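Side-chain contact in manganese-dependent inorganic pyrophosphatase (Methanocaldococcus jannaschii, PDB 2EB0), which hydrolyses inorganic diphosphate to two phosphates, as a manganese-dependent family II pyrophosphatase that binds two metal ions per subunit: residues P154-D158 and L159-M163. Numbering follows the deposited sequence.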
ATOM      1  N   PRO B 154       0.429 -14.810 -16.284  1.00 31.06           N
ATOM      2  CA  PRO B 154      -0.450 -13.678 -16.583  1.00 30.40           C
ATOM      3  C   PRO B 154      -0.087 -12.391 -15.842  1.00 32.04           C
ATOM      4  O   PRO B 154      -0.700 -11.351 -16.071  1.00 33.54           O
ATOM      5  CB  PRO B 154      -1.838 -14.211 -16.229  1.00 24.00           C
ATOM      6  CG  PRO B 154      -1.559 -15.216 -15.176  1.00 24.46           C
ATOM      7  CD  PRO B 154      -0.337 -15.925 -15.712  1.00 23.98           C
ATOM      8  N   THR B 155       0.898 -12.455 -14.949  1.00 26.10           N
ATOM      9  CA  THR B 155       1.337 -11.255 -14.242  1.00 25.78           C
ATOM     10  C   THR B 155       2.249 -10.483 -15.188  1.00 25.73           C
ATOM     11  O   THR B 155       2.510  -9.290 -14.998  1.00 25.77           O
ATOM     12  CB  THR B 155       2.162 -11.578 -12.994  1.00 30.10           C
ATOM     13  OG1 THR B 155       3.223 -12.478 -13.348  1.00 30.66           O
ATOM     14  CG2 THR B 155       1.283 -12.183 -11.914  1.00 31.43           C
ATOM     15  N   THR B 156       2.740 -11.178 -16.209  1.00 19.43           N
ATOM     16  CA  THR B 156       3.619 -10.556 -17.182  1.00 18.72           C
ATOM     17  C   THR B 156       2.911  -9.377 -17.823  1.00 17.98           C
ATOM     18  O   THR B 156       1.764  -9.489 -18.244  1.00 19.55           O
ATOM     19  CB  THR B 156       4.009 -11.521 -18.311  1.00 20.99           C
ATOM     20  OG1 THR B 156       4.632 -12.690 -17.763  1.00 21.91           O
ATOM     21  CG2 THR B 156       4.967 -10.836 -19.273  1.00 17.35           C
ATOM     22  N   THR B 157       3.601  -8.246 -17.873  1.00 20.26           N
ATOM     23  CA  THR B 157       3.082  -7.037 -18.487  1.00 19.26           C
ATOM     24  C   THR B 157       4.135  -6.563 -19.490  1.00 20.33           C
ATOM     25  O   THR B 157       5.271  -7.074 -19.514  1.00 17.39           O
ATOM     26  CB  THR B 157       2.834  -5.916 -17.449  1.00 27.22           C
ATOM     27  OG1 THR B 157       4.068  -5.569 -16.813  1.00 28.18           O
ATOM     28  CG2 THR B 157       1.829  -6.367 -16.399  1.00 28.27           C
ATOM     29  N   ASP B 158       3.752  -5.596 -20.319  1.00 22.65           N
ATOM     30  CA  ASP B 158       4.651  -5.053 -21.333  1.00 24.44           C
ATOM     31  C   ASP B 158       5.884  -4.488 -20.659  1.00 22.46           C
ATOM     32  O   ASP B 158       6.988  -4.602 -21.177  1.00 25.75           O
ATOM     33  CB  ASP B 158       3.948  -3.951 -22.140  1.00 37.72           C
ATOM     34  CG  ASP B 158       2.886  -4.498 -23.084  1.00 42.31           C
ATOM     35  OD1 ASP B 158       2.185  -3.687 -23.723  1.00 44.71           O
ATOM     36  OD2 ASP B 158       2.752  -5.736 -23.194  1.00 46.00           O
ATOM     37  N   LEU B 159       5.685  -3.892 -19.489  1.00 24.33           N
ATOM     38  CA  LEU B 159       6.786  -3.306 -18.738  1.00 24.71           C
ATOM     39  C   LEU B 159       7.832  -4.382 -18.447  1.00 23.03           C
ATOM     40  O   LEU B 159       9.023  -4.158 -18.632  1.00 23.49           O
ATOM     41  CB  LEU B 159       6.276  -2.701 -17.418  1.00 20.24           C
ATOM     42  CG  LEU B 159       7.120  -1.594 -16.773  1.00 23.33           C
ATOM     43  CD1 LEU B 159       6.625  -1.315 -15.352  1.00 23.06           C
ATOM     44  CD2 LEU B 159       8.570  -2.001 -16.733  1.00 27.07           C
ATOM     45  N   ASP B 160       7.380  -5.546 -17.989  1.00 14.83           N
ATOM     46  CA  ASP B 160       8.286  -6.643 -17.682  1.00 16.75           C
ATOM     47  C   ASP B 160       9.178  -6.960 -18.891  1.00 17.27           C
ATOM     48  O   ASP B 160      10.396  -7.092 -18.765  1.00 17.42           O
ATOM     49  CB  ASP B 160       7.489  -7.892 -17.272  1.00 17.88           C
ATOM     50  CG  ASP B 160       6.719  -7.698 -15.955  1.00 21.34           C
ATOM     51  OD1 ASP B 160       7.357  -7.625 -14.875  1.00 19.04           O
ATOM     52  OD2 ASP B 160       5.472  -7.613 -15.996  1.00 22.01           O
ATOM     53  N   LYS B 161       8.572  -7.066 -20.063  1.00 27.05           N
ATOM     54  CA  LYS B 161       9.326  -7.379 -21.274  1.00 29.22           C
ATOM     55  C   LYS B 161      10.265  -6.240 -21.656  1.00 28.30           C
ATOM     56  O   LYS B 161      11.425  -6.467 -21.983  1.00 30.74           O
ATOM     57  CB  LYS B 161       8.371  -7.667 -22.434  1.00 33.36           C
ATOM     58  CG  LYS B 161       7.402  -8.804 -22.179  1.00 34.76           C
ATOM     59  CD  LYS B 161       6.784  -9.267 -23.478  1.00 36.46           C
ATOM     60  CE  LYS B 161       5.676 -10.277 -23.256  1.00 39.82           C
ATOM     61  NZ  LYS B 161       4.458  -9.648 -22.672  1.00 42.59           N
ATOM     62  N   GLU B 162       9.752  -5.018 -21.607  1.00 25.86           N
ATOM     63  CA  GLU B 162      10.530  -3.831 -21.956  1.00 26.40           C
ATOM     64  C   GLU B 162      11.766  -3.725 -21.068  1.00 25.99           C
ATOM     65  O   GLU B 162      12.870  -3.446 -21.532  1.00 26.43           O
ATOM     66  CB  GLU B 162       9.654  -2.590 -21.793  1.00 50.36           C
ATOM     67  CG  GLU B 162      10.367  -1.277 -22.025  1.00 57.48           C
ATOM     68  CD  GLU B 162       9.477  -0.082 -21.734  1.00 60.57           C
ATOM     69  OE1 GLU B 162       9.964   1.064 -21.855  1.00 61.35           O
ATOM     70  OE2 GLU B 162       8.292  -0.290 -21.385  1.00 62.11           O
ATOM     71  N   MET B 163      11.572  -3.969 -19.781  1.00 27.88           N
ATOM     72  CA  MET B 163      12.662  -3.897 -18.835  1.00 25.89           C
ATOM     73  C   MET B 163      13.664  -5.027 -19.044  1.00 24.86           C
ATOM     74  O   MET B 163      14.873  -4.809 -18.973  1.00 25.36           O
ATOM     75  CB  MET B 163      12.104  -3.908 -17.415  1.00 19.72           C
ATOM     76  CG  MET B 163      12.701  -2.821 -16.555  1.00 24.40           C
ATOM     77  SD  MET B 163      12.224  -1.089 -16.895  1.00 20.62           S
ATOM     78  CE  MET B 163      12.124  -0.973 -18.684  1.00 20.08           C
TER
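Thr157 and Asp160 meet at the start of helix 158-171, where Thr157 is the N-cap and Asp160, three residues on, supplies the side-chain-to-backbone half of a capping box. Asp160 OD2 accepts the backbone N-H of Thr157 at 2.7 Å through its anti lone pair. The Thr157 hydroxyl is a second donor: OG1 lies 2.6 Å from Asp160 OD2 and reaches it from above the carboxylate plane. With chi1 of 61°, OG1 sits between the backbone N and the carbonyl carbon of Thr157, which brings the hydroxyl to the oxygen that the Thr157 N-H already binds. Gly107 N also bonds to OD2 and Thr111 OG1 holds OD1, so this buried carboxylate is tied to the neighbouring loop and to helix 109-118; its place at a helix N-terminus probably favours the charged form.

Backbone bonds carry the turn onward. Lys161 N reaches Thr157 O weakly, at 3.3 Å, whereas the bond from Glu162 N to Asp158 O is shorter, 2.8 Å, and nearly straight.

Upstream, the side chain of Thr155 lies about 8 Å from a bound manganese ion, and Pro154 O accepts from Lys295 NZ on helix 293-306.

Lys161 runs back toward the preceding loop and bends at its last torsion, its side chain crossing that of Thr156 at about a right angle. Its NZ remains 4.3 Å from Asp158 OD2, too far for a salt bridge, and rests 3.6 Å from the Thr156 methyl CG2.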